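Local structure of beta-L-arabinobiosidase (5MQR) at residues I121-Y126 with V188-K193; V801-E806 with R819-S824; P1047-D1052 with W1070-D1075. The protein probably hydrolyses beta-L-arabinofuranosyl linkages in complex plant pectin, as a multidomain gut-bacterial glycosidase that may also have sialidase-type activity. All blocks are in the same frame, centred on the assembly; numbering follows the deposited sequence.

The three contacts come in series along the chain and lie in different parts of the fold. Interaction 1 packs two neighbouring four-stranded sheets of the N-terminal beta propeller. Interaction 2 fastens a loop to the start of helix 820-839 in the MGH1-like glycoside hydrolase domain. Interaction 3 sits at the open end of a hairpin in the five-stranded sheet of the family 65-type C-terminal domain. The first two are on opposite sides of the chain's centre, with centres about 88 Å apart. Interaction 3 has its centre about 13 Å from that of the chain, and about 49 and 41 Å from the centres of interactions 1 and 2. None touches another; each is internal to its own domain.

Interaction 1: residues I121-Y126 with V188-K193; sequences IVFPPY and VVREIK
Phe123 reaches across from the end of strand 120-123, and Val188 points back at it from the facing strand. The methyl CG2 of Val188 lies over one face of the phenyl ring, 3.7 Å from the centroid of the Phe123 ring and 25° off the normal, a CH-pi contact. It is displaced toward the rim, and the closest approach is the 3.4 Å between Val188 CG2 and Phe123 CD1. The far edge of the same ring runs up to the backbone of strand 186-192: Arg190 N, itself near the ring plane, is 3.8 Å from Phe123 CZ, with the carbonyl carbon of Val189 beside it.

Arg190 runs antiparallel alongside the ring, its guanidinium plane 27° from that of Phe123. A chi1 of 78° tucks its CG over the main chain, and a bend at chi3 turns the head toward Val122. The methylene CD of Arg190 rests 3.8 Å from Val122 CG2. Beyond it, Arg190 NH1 gives a hydrogen bond of 2.8 Å to Val122 O, which lies close to the guanidinium plane although the donor is tilted from the plane of the carbonyl. A water makes only weak bonds to Ile121 O and Arg190 NH1. The other end of the guanidinium is held too, since NH2 bonds to Gly199 O.

Val122 and Phe123 both face Thr105 in a classic beta bulge at the outermost strand of one propeller sheet, and this corner delivers carbonyl and ring to the next sheet. There strand 186-192 runs between 163-170 and 202-206. Tyr169 of strand 163-170 touches both Phe123 and Val188, while Val189 turns away to pack on helix 226-236, so the contact is a buried seam between consecutive four-stranded sheets.

Interaction 2: residues V801-E806 with R819-S824; sequences VQDGME and RPTINS
Arg819 and Asp803 lie side by side, pointing opposite ways, where a 3-10 turn meets the start of a helix. Followed outward, the arginine starts with its CB 4.2 Å from Asp803 OD2. Its CD lies 3.7 Å from Asp803 OD2, and the bend at chi3 (60°) just beyond swings NE onto that oxygen in a salt bridge: Arg819 NE donates to Asp803 OD2 at 2.8 Å, almost straight at 172°, and the carboxylate oxygen lies in the guanidinium plane. At the tip, NH2 comes edge-on to the selenium of Met805, present as selenomethionine, with 3.7 Å between Arg819 NH2 and Met805 SE. NH1 makes weak bonds to Ser808 OG and Gly811 O.

The same Asp803 OD2 takes a second hydrogen bond, from Thr821 OG1, though its length of 2.5 Å is doubtfully short; Asp803 OD1 is bonded to Ser751 OG. With an alanine here in place of Asp803, Arg819 NE would probably lose its anionic mate and Thr821 OG1 its acceptor, leaving the guanidinium to its weaker contacts.

Arg819 is the N-cap residue of helix 820-839, so the aspartate ties the loop 801-806 to the first turn of that helix. Thr821 also leans on Ile890 of helix 890-893, and Met805 packs on Phe949 and Gln953 of helix 948-964, within the helical glycosidase domain.

Interaction 3: residues P1047-D1052 with W1070-D1075; sequences PADKWD and WDKNGD
An antiparallel hairpin made by strands 1053-1061 and 1064-1071 is joined by further bonds at its open end, where Asp1052 and Trp1051 on the way in meet Trp1070 and Lys1072 on the way out. Lys1072 N donates to Asp1052 O at 2.9 Å and 172°, extending the strand pairing by one more bond. A chi1 of 166° swings the indole of Trp1070 across to the incoming chain, which puts NE1 at Trp1051 O, 2.9 Å away; the acceptor is at the ring edge and the donor in the carbonyl plane, though the N-H is bent to 130°. The ring of Trp1051 is engaged elsewhere: NE1 bonds to Gln665 OE1, and Phe668 and Phe976 are its edge-to-face partners.

A water lies 2.8 Å from Asp1052 O and 2.7 Å from Asp1071 OD1, and accepts from Asn1073 N. Asp1071 OD2 in turn receives Tyr1077 N.

Lys1072 crosses the two exposed aspartates without forming a salt bridge: NZ is 4.5 Å from Asp1049 OD1 and 4.6 Å from Asp1052 OD1. The charges probably attract only loosely, so the contact rests on two main-chain carbonyls: Trp1051 O, held by the Trp1070 indole, and Asp1052 O, held by the Lys1072 amide with the water close by.

Interaction 1: residues I121-Y126 with V188-K193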
loop_
_atom_site.group_PDB
_atom_site.type_symbol
_atom_site.label_atom_id
_atom_site.label_comp_id
_atom_site.label_asym_id
_atom_site.label_seq_id
_atom_site.Cartn_x
_atom_site.Cartn_y
_atom_site.Cartn_z
ATOM N N ILE A 121 22.642 -35.290 10.958
ATOM C CA ILE A 121 23.852 -35.269 10.128
ATOM C C ILE A 121 23.515 -35.876 8.761
ATOM O O ILE A 121 23.086 -37.031 8.677
ATOM C CB ILE A 121 25.036 -36.019 10.777
ATOM C CG1 ILE A 121 25.462 -35.334 12.097
ATOM C CG2 ILE A 121 26.238 -36.073 9.832
ATOM C CD1 ILE A 121 26.232 -36.237 13.038
ATOM N N VAL A 122 23.688 -35.090 7.702
ATOM C CA VAL A 122 23.309 -35.510 6.343
ATOM C C VAL A 122 24.553 -35.812 5.487
ATOM O O VAL A 122 24.513 -36.697 4.654
ATOM C CB VAL A 122 22.305 -34.510 5.701
ATOM C CG1 VAL A 122 22.937 -33.154 5.402
ATOM C CG2 VAL A 122 21.670 -35.101 4.459
ATOM N N PHE A 123 25.650 -35.093 5.719
ATOM C CA PHE A 123 26.973 -35.505 5.239
ATOM C C PHE A 123 27.941 -35.485 6.433
ATOM O O PHE A 123 28.137 -34.437 7.028
ATOM C CB PHE A 123 27.452 -34.603 4.112
ATOM C CG PHE A 123 26.566 -34.644 2.888
ATOM C CD1 PHE A 123 26.436 -35.807 2.155
ATOM C CD2 PHE A 123 25.853 -33.526 2.480
ATOM C CE1 PHE A 123 25.635 -35.866 1.038
ATOM C CE2 PHE A 123 25.041 -33.579 1.355
ATOM C CZ PHE A 123 24.937 -34.756 0.636
ATOM N N PRO A 124 28.513 -36.652 6.808
ATOM C CA PRO A 124 29.313 -36.752 8.013
ATOM C C PRO A 124 30.793 -36.396 7.784
ATOM O O PRO A 124 31.210 -36.221 6.633
ATOM C CB PRO A 124 29.180 -38.250 8.375
ATOM C CG PRO A 124 29.085 -38.941 7.076
ATOM C CD PRO A 124 28.433 -37.965 6.119
ATOM N N PRO A 125 31.586 -36.312 8.874
ATOM C CA PRO A 125 33.043 -36.125 8.770
ATOM C C PRO A 125 33.687 -37.133 7.815
ATOM O O PRO A 125 33.311 -38.317 7.820
ATOM C CB PRO A 125 33.527 -36.369 10.200
ATOM C CG PRO A 125 32.361 -36.010 11.059
ATOM C CD PRO A 125 31.150 -36.420 10.279
ATOM N N TYR A 126 34.635 -36.654 7.016
ATOM C CA TYR A 126 35.276 -37.448 5.967
ATOM C C TYR A 126 36.780 -37.435 6.170
ATOM O O TYR A 126 37.359 -36.398 6.439
ATOM C CB TYR A 126 34.922 -36.857 4.605
ATOM C CG TYR A 126 35.374 -37.658 3.401
ATOM C CD1 TYR A 126 36.707 -37.598 2.948
ATOM C CD2 TYR A 126 34.464 -38.465 2.686
ATOM C CE1 TYR A 126 37.128 -38.341 1.847
ATOM C CE2 TYR A 126 34.877 -39.200 1.573
ATOM C CZ TYR A 126 36.211 -39.142 1.162
ATOM O OH TYR A 126 36.629 -39.843 0.070
ATOM N N VAL A 188 29.629 -34.394 -3.004
ATOM C CA VAL A 188 28.783 -35.546 -2.737
ATOM C C VAL A 188 27.326 -35.140 -2.802
ATOM O O VAL A 188 26.985 -33.973 -2.649
ATOM C CB VAL A 188 29.052 -36.210 -1.363
ATOM C CG1 VAL A 188 30.454 -36.788 -1.331
ATOM C CG2 VAL A 188 28.840 -35.239 -0.200
ATOM N N VAL A 189 26.490 -36.144 -3.019
ATOM C CA VAL A 189 25.046 -36.003 -3.114
ATOM C C VAL A 189 24.395 -37.181 -2.412
ATOM O O VAL A 189 24.982 -38.261 -2.315
ATOM C CB VAL A 189 24.529 -36.037 -4.574
ATOM C CG1 VAL A 189 24.876 -34.762 -5.313
ATOM C CG2 VAL A 189 25.043 -37.260 -5.334
ATOM N N ARG A 190 23.164 -36.969 -1.968
ATOM C CA ARG A 190 22.273 -38.065 -1.595
ATOM C C ARG A 190 20.818 -37.647 -1.736
ATOM O O ARG A 190 20.496 -36.469 -1.633
ATOM C CB ARG A 190 22.565 -38.549 -0.174
ATOM C CG ARG A 190 22.018 -37.682 0.944
ATOM C CD ARG A 190 22.676 -38.031 2.277
ATOM N NE ARG A 190 22.587 -39.459 2.565
ATOM C CZ ARG A 190 23.024 -40.040 3.675
ATOM N NH1 ARG A 190 23.596 -39.338 4.648
ATOM N NH2 ARG A 190 22.879 -41.339 3.811
ATOM N N GLU A 191 19.951 -38.621 -1.980
ATOM C CA GLU A 191 18.548 -38.345 -2.143
ATOM C C GLU A 191 17.903 -38.196 -0.778
ATOM O O GLU A 191 18.232 -38.935 0.147
ATOM C CB GLU A 191 17.863 -39.467 -2.911
ATOM C CG GLU A 191 16.386 -39.150 -3.163
ATOM C CD GLU A 191 15.767 -39.967 -4.272
ATOM O OE1 GLU A 191 16.459 -40.844 -4.843
ATOM O OE2 GLU A 191 14.582 -39.731 -4.572
ATOM N N ILE A 192 17.008 -37.228 -0.662
ATOM C CA ILE A 192 16.082 -37.159 0.453
ATOM C C ILE A 192 14.709 -37.711 0.006
ATOM O O ILE A 192 14.130 -37.261 -0.981
ATOM C CB ILE A 192 15.962 -35.730 0.992
ATOM C CG1 ILE A 192 17.309 -35.269 1.579
ATOM C CG2 ILE A 192 14.859 -35.652 2.055
ATOM C CD1 ILE A 192 17.454 -33.760 1.625
ATOM N N LYS A 193 14.201 -38.691 0.743
ATOM C CA LYS A 193 12.952 -39.384 0.376
ATOM C C LYS A 193 11.732 -38.824 1.097
ATOM O O LYS A 193 11.864 -38.124 2.101
ATOM C CB LYS A 193 13.122 -40.892 0.571
ATOM C CG LYS A 193 13.851 -41.531 -0.611
ATOM C CD LYS A 193 14.841 -42.613 -0.203
ATOM C CE LYS A 193 14.847 -43.752 -1.227
ATOM N NZ LYS A 193 15.768 -44.860 -0.840
HETATM O O HOH W 1 25.475 -39.027 7.510
#

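Interaction 2: residues V801-E806 with R819-S824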
loop_
_atom_site.group_PDB
_atom_site.type_symbol
_atom_site.label_atom_id
_atom_site.label_comp_id
_atom_site.label_asym_id
_atom_site.label_seq_id
_atom_site.Cartn_x
_atom_site.Cartn_y
_atom_site.Cartn_z
ATOM N N VAL A 801 -33.419 31.925 -19.551
ATOM C CA VAL A 801 -32.779 32.771 -18.518
ATOM C C VAL A 801 -32.927 32.160 -17.100
ATOM O O VAL A 801 -32.002 32.212 -16.286
ATOM C CB VAL A 801 -33.338 34.236 -18.543
ATOM C CG1 VAL A 801 -32.694 35.097 -17.459
ATOM C CG2 VAL A 801 -33.133 34.891 -19.911
ATOM N N GLN A 802 -34.088 31.562 -16.846
ATOM C CA GLN A 802 -34.416 30.954 -15.550
ATOM C C GLN A 802 -33.857 29.534 -15.389
ATOM O O GLN A 802 -33.888 29.020 -14.288
ATOM C CB GLN A 802 -35.937 30.981 -15.269
ATOM C CG GLN A 802 -36.457 32.339 -14.877
ATOM C CD GLN A 802 -36.445 33.303 -16.038
ATOM O OE1 GLN A 802 -36.893 32.974 -17.137
ATOM N NE2 GLN A 802 -35.907 34.489 -15.811
ATOM N N ASP A 803 -33.350 28.923 -16.467
ATOM C CA ASP A 803 -32.381 27.818 -16.345
ATOM C C ASP A 803 -30.954 28.310 -16.128
ATOM O O ASP A 803 -30.052 27.491 -16.054
ATOM C CB ASP A 803 -32.368 26.913 -17.590
ATOM C CG ASP A 803 -33.571 26.010 -17.680
ATOM O OD1 ASP A 803 -34.156 25.624 -16.649
ATOM O OD2 ASP A 803 -33.920 25.653 -18.811
ATOM N N GLY A 804 -30.739 29.620 -16.003
ATOM C CA GLY A 804 -29.398 30.196 -16.024
ATOM C C GLY A 804 -28.724 30.193 -17.384
ATOM O O GLY A 804 -27.503 30.327 -17.465
HETATM N N MSE A 805 -29.500 30.044 -18.457
HETATM C CA MSE A 805 -28.930 29.829 -19.775
HETATM C C MSE A 805 -29.476 30.808 -20.787
HETATM O O MSE A 805 -29.979 30.428 -21.851
HETATM C CB MSE A 805 -29.110 28.370 -20.210
HETATM C CG MSE A 805 -28.743 27.374 -19.115
HETATM SE SE MSE A 805 -29.017 25.550 -19.775
HETATM C CE MSE A 805 -28.352 24.586 -18.191
ATOM N N GLU A 806 -29.329 32.093 -20.489
ATOM C CA GLU A 806 -29.719 33.134 -21.440
ATOM C C GLU A 806 -29.004 33.017 -22.806
ATOM O O GLU A 806 -27.862 32.548 -22.895
ATOM C CB GLU A 806 -29.487 34.516 -20.827
ATOM C CG GLU A 806 -28.023 34.896 -20.685
ATOM C CD GLU A 806 -27.773 36.307 -20.137
ATOM O OE1 GLU A 806 -28.746 37.067 -19.827
ATOM O OE2 GLU A 806 -26.555 36.657 -20.047
ATOM N N ARG A 819 -38.299 22.691 -22.189
ATOM C CA ARG A 819 -36.869 22.430 -22.287
ATOM C C ARG A 819 -36.488 21.145 -21.524
ATOM O O ARG A 819 -37.064 20.883 -20.457
ATOM C CB ARG A 819 -36.114 23.634 -21.749
ATOM C CG ARG A 819 -36.212 24.852 -22.651
ATOM C CD ARG A 819 -35.749 26.127 -21.955
ATOM N NE ARG A 819 -34.356 26.045 -21.527
ATOM C CZ ARG A 819 -33.271 26.246 -22.287
ATOM N NH1 ARG A 819 -33.364 26.558 -23.574
ATOM N NH2 ARG A 819 -32.060 26.146 -21.730
ATOM N N PRO A 820 -35.534 20.334 -22.056
ATOM C CA PRO A 820 -35.177 19.106 -21.315
ATOM C C PRO A 820 -34.420 19.343 -20.025
ATOM O O PRO A 820 -34.221 18.387 -19.289
ATOM C CB PRO A 820 -34.309 18.316 -22.307
ATOM C CG PRO A 820 -33.794 19.342 -23.244
ATOM C CD PRO A 820 -34.930 20.318 -23.396
ATOM N N THR A 821 -33.992 20.585 -19.769
ATOM C CA THR A 821 -33.529 21.003 -18.448
ATOM C C THR A 821 -34.569 20.728 -17.362
ATOM O O THR A 821 -34.436 19.761 -16.593
ATOM C CB THR A 821 -33.209 22.504 -18.404
ATOM O OG1 THR A 821 -34.295 23.234 -19.001
ATOM C CG2 THR A 821 -31.900 22.805 -19.132
ATOM N N ILE A 822 -35.602 21.568 -17.306
ATOM C CA ILE A 822 -36.553 21.538 -16.183
ATOM C C ILE A 822 -37.346 20.226 -16.142
ATOM O O ILE A 822 -37.631 19.723 -15.066
ATOM C CB ILE A 822 -37.481 22.781 -16.125
ATOM C CG1 ILE A 822 -38.401 22.695 -14.899
ATOM C CG2 ILE A 822 -38.322 22.915 -17.380
ATOM C CD1 ILE A 822 -39.003 24.014 -14.451
ATOM N N ASN A 823 -37.656 19.652 -17.300
ATOM C CA ASN A 823 -38.343 18.351 -17.336
ATOM C C ASN A 823 -37.524 17.193 -16.743
ATOM O O ASN A 823 -38.081 16.375 -16.021
ATOM C CB ASN A 823 -38.847 18.019 -18.737
ATOM C CG ASN A 823 -40.043 18.866 -19.112
ATOM O OD1 ASN A 823 -41.135 18.658 -18.568
ATOM N ND2 ASN A 823 -39.839 19.870 -19.990
ATOM N N SER A 824 -36.227 17.135 -17.031
ATOM C CA SER A 824 -35.387 16.101 -16.467
ATOM C C SER A 824 -35.187 16.354 -14.973
ATOM O O SER A 824 -35.157 15.417 -14.181
ATOM C CB SER A 824 -34.031 16.073 -17.173
ATOM O OG SER A 824 -34.169 15.727 -18.532
#

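Interaction 3: residues P1047-D1052 with W1070-D1075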
loop_
_atom_site.group_PDB
_atom_site.type_symbol
_atom_site.label_atom_id
_atom_site.label_comp_id
_atom_site.label_asym_id
_atom_site.label_seq_id
_atom_site.Cartn_x
_atom_site.Cartn_y
_atom_site.Cartn_z
ATOM N N PRO A 1047 -8.700 4.653 -19.107
ATOM C CA PRO A 1047 -8.281 3.528 -19.942
ATOM C C PRO A 1047 -7.152 2.713 -19.338
ATOM O O PRO A 1047 -6.390 3.197 -18.469
ATOM C CB PRO A 1047 -7.811 4.177 -21.249
ATOM C CG PRO A 1047 -7.830 5.647 -21.035
ATOM C CD PRO A 1047 -8.635 5.944 -19.813
ATOM N N ALA A 1048 -7.061 1.478 -19.808
ATOM C CA ALA A 1048 -5.939 0.617 -19.492
ATOM C C ALA A 1048 -4.669 1.297 -20.003
ATOM O O ALA A 1048 -4.648 1.831 -21.128
ATOM C CB ALA A 1048 -6.109 -0.770 -20.137
ATOM N N ASP A 1049 -3.646 1.312 -19.152
ATOM C CA ASP A 1049 -2.313 1.869 -19.480
ATOM C C ASP A 1049 -2.236 3.385 -19.558
ATOM O O ASP A 1049 -1.254 3.927 -20.086
ATOM C CB ASP A 1049 -1.707 1.230 -20.754
ATOM C CG ASP A 1049 -1.574 -0.259 -20.630
ATOM O OD1 ASP A 1049 -0.701 -0.692 -19.829
ATOM O OD2 ASP A 1049 -2.354 -0.990 -21.292
ATOM N N LYS A 1050 -3.243 4.081 -19.038
ATOM C CA LYS A 1050 -3.164 5.527 -18.954
ATOM C C LYS A 1050 -2.201 5.908 -17.823
ATOM O O LYS A 1050 -1.242 6.627 -18.060
ATOM C CB LYS A 1050 -4.551 6.126 -18.711
ATOM C CG LYS A 1050 -4.606 7.633 -18.525
ATOM C CD LYS A 1050 -3.941 8.423 -19.643
ATOM C CE LYS A 1050 -4.680 8.310 -20.970
ATOM N NZ LYS A 1050 -4.034 9.190 -21.999
ATOM N N TRP A 1051 -2.482 5.404 -16.614
ATOM C CA TRP A 1051 -1.733 5.692 -15.397
ATOM C C TRP A 1051 -1.236 4.411 -14.677
ATOM O O TRP A 1051 -2.025 3.515 -14.364
ATOM C CB TRP A 1051 -2.613 6.490 -14.416
ATOM C CG TRP A 1051 -2.965 7.870 -14.862
ATOM C CD1 TRP A 1051 -2.330 8.632 -15.824
ATOM C CD2 TRP A 1051 -4.004 8.696 -14.330
ATOM N NE1 TRP A 1051 -2.953 9.841 -15.948
ATOM C CE2 TRP A 1051 -3.977 9.911 -15.041
ATOM C CE3 TRP A 1051 -4.974 8.515 -13.334
ATOM C CZ2 TRP A 1051 -4.875 10.948 -14.780
ATOM C CZ3 TRP A 1051 -5.872 9.537 -13.087
ATOM C CH2 TRP A 1051 -5.805 10.748 -13.800
ATOM N N ASP A 1052 0.055 4.358 -14.357
ATOM C CA ASP A 1052 0.610 3.224 -13.624
ATOM C C ASP A 1052 0.068 3.123 -12.210
ATOM O O ASP A 1052 0.069 2.042 -11.634
ATOM C CB ASP A 1052 2.129 3.306 -13.540
ATOM C CG ASP A 1052 2.801 3.059 -14.861
ATOM O OD1 ASP A 1052 2.151 2.594 -15.834
ATOM O OD2 ASP A 1052 4.012 3.321 -14.910
ATOM N N TRP A 1070 -5.005 2.036 -7.398
ATOM C CA TRP A 1070 -4.585 1.290 -8.549
ATOM C C TRP A 1070 -3.070 1.324 -8.541
ATOM O O TRP A 1070 -2.476 2.375 -8.359
ATOM C CB TRP A 1070 -5.111 1.944 -9.828
ATOM C CG TRP A 1070 -4.459 1.425 -11.064
ATOM C CD1 TRP A 1070 -3.597 2.099 -11.860
ATOM C CD2 TRP A 1070 -4.572 0.099 -11.620
ATOM N NE1 TRP A 1070 -3.175 1.288 -12.896
ATOM C CE2 TRP A 1070 -3.763 0.060 -12.777
ATOM C CE3 TRP A 1070 -5.293 -1.048 -11.263
ATOM C CZ2 TRP A 1070 -3.649 -1.087 -13.594
ATOM C CZ3 TRP A 1070 -5.185 -2.206 -12.085
ATOM C CH2 TRP A 1070 -4.369 -2.206 -13.234
ATOM N N ASP A 1071 -2.454 0.164 -8.742
ATOM C CA ASP A 1071 -0.988 0.044 -8.686
ATOM C C ASP A 1071 -0.616 -1.084 -9.607
ATOM O O ASP A 1071 -0.643 -2.254 -9.241
ATOM C CB ASP A 1071 -0.525 -0.206 -7.247
ATOM C CG ASP A 1071 0.963 0.099 -7.023
ATOM O OD1 ASP A 1071 1.740 0.261 -8.011
ATOM O OD2 ASP A 1071 1.367 0.165 -5.822
ATOM N N LYS A 1072 -0.307 -0.717 -10.835
ATOM C CA LYS A 1072 -0.061 -1.696 -11.879
ATOM C C LYS A 1072 1.098 -2.623 -11.555
ATOM O O LYS A 1072 0.993 -3.821 -11.759
ATOM C CB LYS A 1072 0.239 -0.988 -13.184
ATOM C CG LYS A 1072 0.346 -1.917 -14.383
ATOM C CD LYS A 1072 1.056 -1.212 -15.530
ATOM C CE LYS A 1072 1.476 -2.207 -16.602
ATOM N NZ LYS A 1072 2.756 -1.748 -17.213
ATOM N N ASN A 1073 2.192 -2.041 -11.086
ATOM C CA ASN A 1073 3.429 -2.772 -10.835
ATOM C C ASN A 1073 3.682 -3.085 -9.360
ATOM O O ASN A 1073 4.639 -3.790 -9.048
ATOM C CB ASN A 1073 4.619 -1.967 -11.403
ATOM C CG ASN A 1073 4.512 -1.748 -12.900
ATOM O OD1 ASN A 1073 4.727 -0.649 -13.393
ATOM N ND2 ASN A 1073 4.137 -2.777 -13.613
ATOM N N GLY A 1074 2.848 -2.531 -8.472
ATOM C CA GLY A 1074 2.879 -2.822 -7.044
ATOM C C GLY A 1074 3.795 -1.965 -6.204
ATOM O O GLY A 1074 3.855 -2.159 -4.985
ATOM N N ASP A 1075 4.487 -1.014 -6.820
ATOM C CA ASP A 1075 5.566 -0.291 -6.135
ATOM C C ASP A 1075 5.209 1.128 -5.679
ATOM O O ASP A 1075 5.995 1.760 -4.999
ATOM C CB ASP A 1075 6.870 -0.285 -6.954
ATOM C CG ASP A 1075 6.734 0.437 -8.278
ATOM O OD1 ASP A 1075 5.632 0.400 -8.899
ATOM O OD2 ASP A 1075 7.747 1.027 -8.704
HETATM O O HOH W 2 2.386 0.934 -10.540
#